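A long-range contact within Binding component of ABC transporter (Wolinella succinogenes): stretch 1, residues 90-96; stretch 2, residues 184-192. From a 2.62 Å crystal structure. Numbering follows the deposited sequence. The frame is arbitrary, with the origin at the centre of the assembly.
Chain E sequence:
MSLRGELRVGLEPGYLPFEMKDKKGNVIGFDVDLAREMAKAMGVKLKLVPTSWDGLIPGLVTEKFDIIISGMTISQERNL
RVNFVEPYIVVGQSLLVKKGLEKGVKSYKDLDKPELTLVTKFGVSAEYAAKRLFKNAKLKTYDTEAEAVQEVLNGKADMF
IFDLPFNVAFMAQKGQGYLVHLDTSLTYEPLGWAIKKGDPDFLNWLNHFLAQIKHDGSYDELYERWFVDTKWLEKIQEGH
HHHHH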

# COMPACT_ATOMS: atom_id res chain seq x y z
N VAL E 90 -6.41 20.81 10.70
CA VAL E 90 -6.62 20.17 12.00
C VAL E 90 -5.70 20.85 12.98
O VAL E 90 -4.53 21.06 12.68
CB VAL E 90 -6.36 18.65 11.95
CG1 VAL E 90 -6.47 18.07 13.31
CG2 VAL E 90 -7.39 18.02 11.08
N VAL E 91 -6.24 21.19 14.14
CA VAL E 91 -5.56 22.09 15.07
C VAL E 91 -5.69 21.55 16.49
O VAL E 91 -6.53 20.69 16.74
CB VAL E 91 -6.23 23.47 14.97
CG1 VAL E 91 -6.35 24.18 16.37
CG2 VAL E 91 -5.53 24.31 13.89
N GLY E 92 -4.88 22.05 17.41
CA GLY E 92 -5.07 21.74 18.83
C GLY E 92 -4.84 22.94 19.72
O GLY E 92 -4.27 23.95 19.30
N GLN E 93 -5.30 22.86 20.96
CA GLN E 93 -5.01 23.93 21.90
C GLN E 93 -3.60 23.87 22.45
O GLN E 93 -3.06 22.80 22.71
CB GLN E 93 -6.02 23.95 23.03
CG GLN E 93 -6.90 25.17 23.01
CD GLN E 93 -7.95 25.08 21.97
OE1 GLN E 93 -7.69 25.27 20.79
NE2 GLN E 93 -9.16 24.75 22.38
N SER E 94 -3.00 25.04 22.62
CA SER E 94 -1.67 25.18 23.15
C SER E 94 -1.70 26.21 24.24
O SER E 94 -2.74 26.78 24.55
CB SER E 94 -0.72 25.65 22.06
OG SER E 94 0.05 24.59 21.55
N LEU E 95 -0.53 26.45 24.84
CA LEU E 95 -0.40 27.38 25.94
C LEU E 95 0.66 28.46 25.66
O LEU E 95 1.75 28.18 25.14
CB LEU E 95 -0.11 26.62 27.23
CG LEU E 95 -1.03 25.45 27.60
CD1 LEU E 95 -0.59 24.82 28.90
CD2 LEU E 95 -2.51 25.86 27.69
N LEU E 96 0.32 29.71 25.97
CA LEU E 96 1.32 30.75 26.03
C LEU E 96 1.49 31.14 27.49
O LEU E 96 0.49 31.44 28.15
CB LEU E 96 0.91 31.96 25.19
CG LEU E 96 0.84 31.87 23.66
CD1 LEU E 96 0.53 33.26 23.10
CD2 LEU E 96 2.12 31.29 23.04
N THR E 184 2.81 21.70 22.92
CA THR E 184 2.15 20.41 22.87
C THR E 184 0.66 20.67 22.65
O THR E 184 0.07 21.51 23.31
CB THR E 184 2.39 19.55 24.14
OG1 THR E 184 3.75 19.68 24.55
CG2 THR E 184 2.08 18.08 23.85
N SER E 185 0.10 19.97 21.67
CA SER E 185 -1.32 20.01 21.33
C SER E 185 -2.12 19.28 22.39
O SER E 185 -1.77 18.14 22.73
CB SER E 185 -1.51 19.31 19.99
OG SER E 185 -2.89 19.02 19.74
N LEU E 186 -3.19 19.88 22.91
CA LEU E 186 -3.95 19.21 23.98
C LEU E 186 -5.36 18.74 23.60
O LEU E 186 -6.02 18.06 24.40
CB LEU E 186 -3.98 20.06 25.24
CG LEU E 186 -2.71 20.86 25.57
CD1 LEU E 186 -2.89 21.69 26.81
CD2 LEU E 186 -1.51 19.96 25.72
N THR E 187 -5.83 19.10 22.41
CA THR E 187 -7.12 18.65 21.95
C THR E 187 -7.01 18.13 20.54
O THR E 187 -5.93 18.18 19.93
CB THR E 187 -8.22 19.76 22.06
OG1 THR E 187 -7.68 21.06 21.72
CG2 THR E 187 -8.84 19.81 23.46
N TYR E 188 -8.09 17.58 20.02
CA TYR E 188 -8.11 17.19 18.62
C TYR E 188 -9.22 17.98 18.02
O TYR E 188 -10.41 17.69 18.30
CB TYR E 188 -8.34 15.70 18.43
CG TYR E 188 -8.37 15.35 16.99
CD1 TYR E 188 -7.17 15.15 16.28
CD2 TYR E 188 -9.57 15.24 16.30
CE1 TYR E 188 -7.19 14.85 14.91
CE2 TYR E 188 -9.60 14.96 14.95
CZ TYR E 188 -8.42 14.76 14.26
OH TYR E 188 -8.48 14.44 12.91
N GLU E 189 -8.86 18.99 17.23
CA GLU E 189 -9.85 19.98 16.81
C GLU E 189 -9.88 20.21 15.34
O GLU E 189 -9.20 21.07 14.83
CB GLU E 189 -9.73 21.28 17.60
CG GLU E 189 -10.39 21.16 18.97
CD GLU E 189 -10.09 22.32 19.88
OE1 GLU E 189 -10.27 22.20 21.11
OE2 GLU E 189 -9.68 23.38 19.36
N PRO E 190 -10.66 19.39 14.64
CA PRO E 190 -10.86 19.55 13.22
C PRO E 190 -11.65 20.80 12.91
O PRO E 190 -12.67 21.09 13.56
CB PRO E 190 -11.68 18.32 12.85
CG PRO E 190 -12.33 17.93 14.08
CD PRO E 190 -11.36 18.22 15.17
N LEU E 191 -11.20 21.53 11.92
CA LEU E 191 -11.77 22.80 11.60
C LEU E 191 -12.54 22.63 10.27
O LEU E 191 -11.98 22.08 9.30
CB LEU E 191 -10.62 23.80 11.49
CG LEU E 191 -10.28 24.76 12.64
CD1 LEU E 191 -10.60 24.29 14.06
CD2 LEU E 191 -8.87 25.19 12.56
N GLY E 192 -13.79 23.08 10.21
CA GLY E 192 -14.56 22.96 8.98
C GLY E 192 -15.42 24.19 8.68
O GLY E 192 -15.67 25.01 9.58

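Residues 90-96 and 184-192, at least 90 positions apart in sequence wherever they touch, run antiparallel and bury 587 Å² between them. The ladder is short. Val 91 and Glu 189 form a hydrogen-bonded pair, with Val 91 N donating to Glu 189 O at 3.0 Å and Glu 189 N to Val 91 O at 2.9 Å; Val 90 and Pro 190 form the adjacent non-hydrogen-bonded pair, a position that suits proline because it asks for no amide hydrogen.

Before Glu 189 the second stretch is not in the strand, and a side chain takes over part of the backbone's work. Thr 187 adopts a p rotamer (chi1 38°), which places its hydroxyl where Gln 93 N can donate to Thr 187 OG1 at 3.1 Å. The same hydroxyl makes a weak hydrogen bond within its own stretch, Thr 187 OG1 to Glu 189 OE1, at 2.9 Å, so a single oxygen accepts from the opposing backbone and donates to a carboxylate. The link returns to main chain at Leu 186, whose N donates to Gln 93 O at 2.9 Å; Ser 185 CA also approaches Gln 93 O, at 3.6 Å, in a CA-H...O contact.

Glu 189 is nearly extended beyond its m chi1 (chi2 169°), which carries the carboxylate along to Thr 187 and to the end of the Gln 93 side chain. Gln 93 itself leaves its backbone sideways and bends back, with chi1 between wells at -113° and chi2 in p, so that its terminal amide comes close to this buried carboxylate. The orientation of that amide is uncertain, leaving the bonding between the two groups open.

Gly 92 lies where the chains come close, its CA 3.6 Å from Ser 185 OG and 3.8 Å from Thr 187 O. A CB in the ideal position would stand 2.1 Å from Ser 185 OG, a clash with the t rotamer that serine adopts here.

Apolar contacts complete the packing. On the face shared with Pro 190, Val 90 in its t rotamer sets CG1 3.7 Å from Tyr 188 CE1, meeting the ring obliquely; the tyrosine CA-to-CB bond points away from the first stretch, but the t chi1 swings the ring back within reach, and chi2 of 82° sets its tilt. Val 91 CG2 touches Leu 191 CD2 at 3.7 Å, both side chains having chi1 between wells. Further along, Leu 95 and Leu 186, both m,t, meet more loosely, with Leu 95 CG 4.3 Å from Leu 186 CD1.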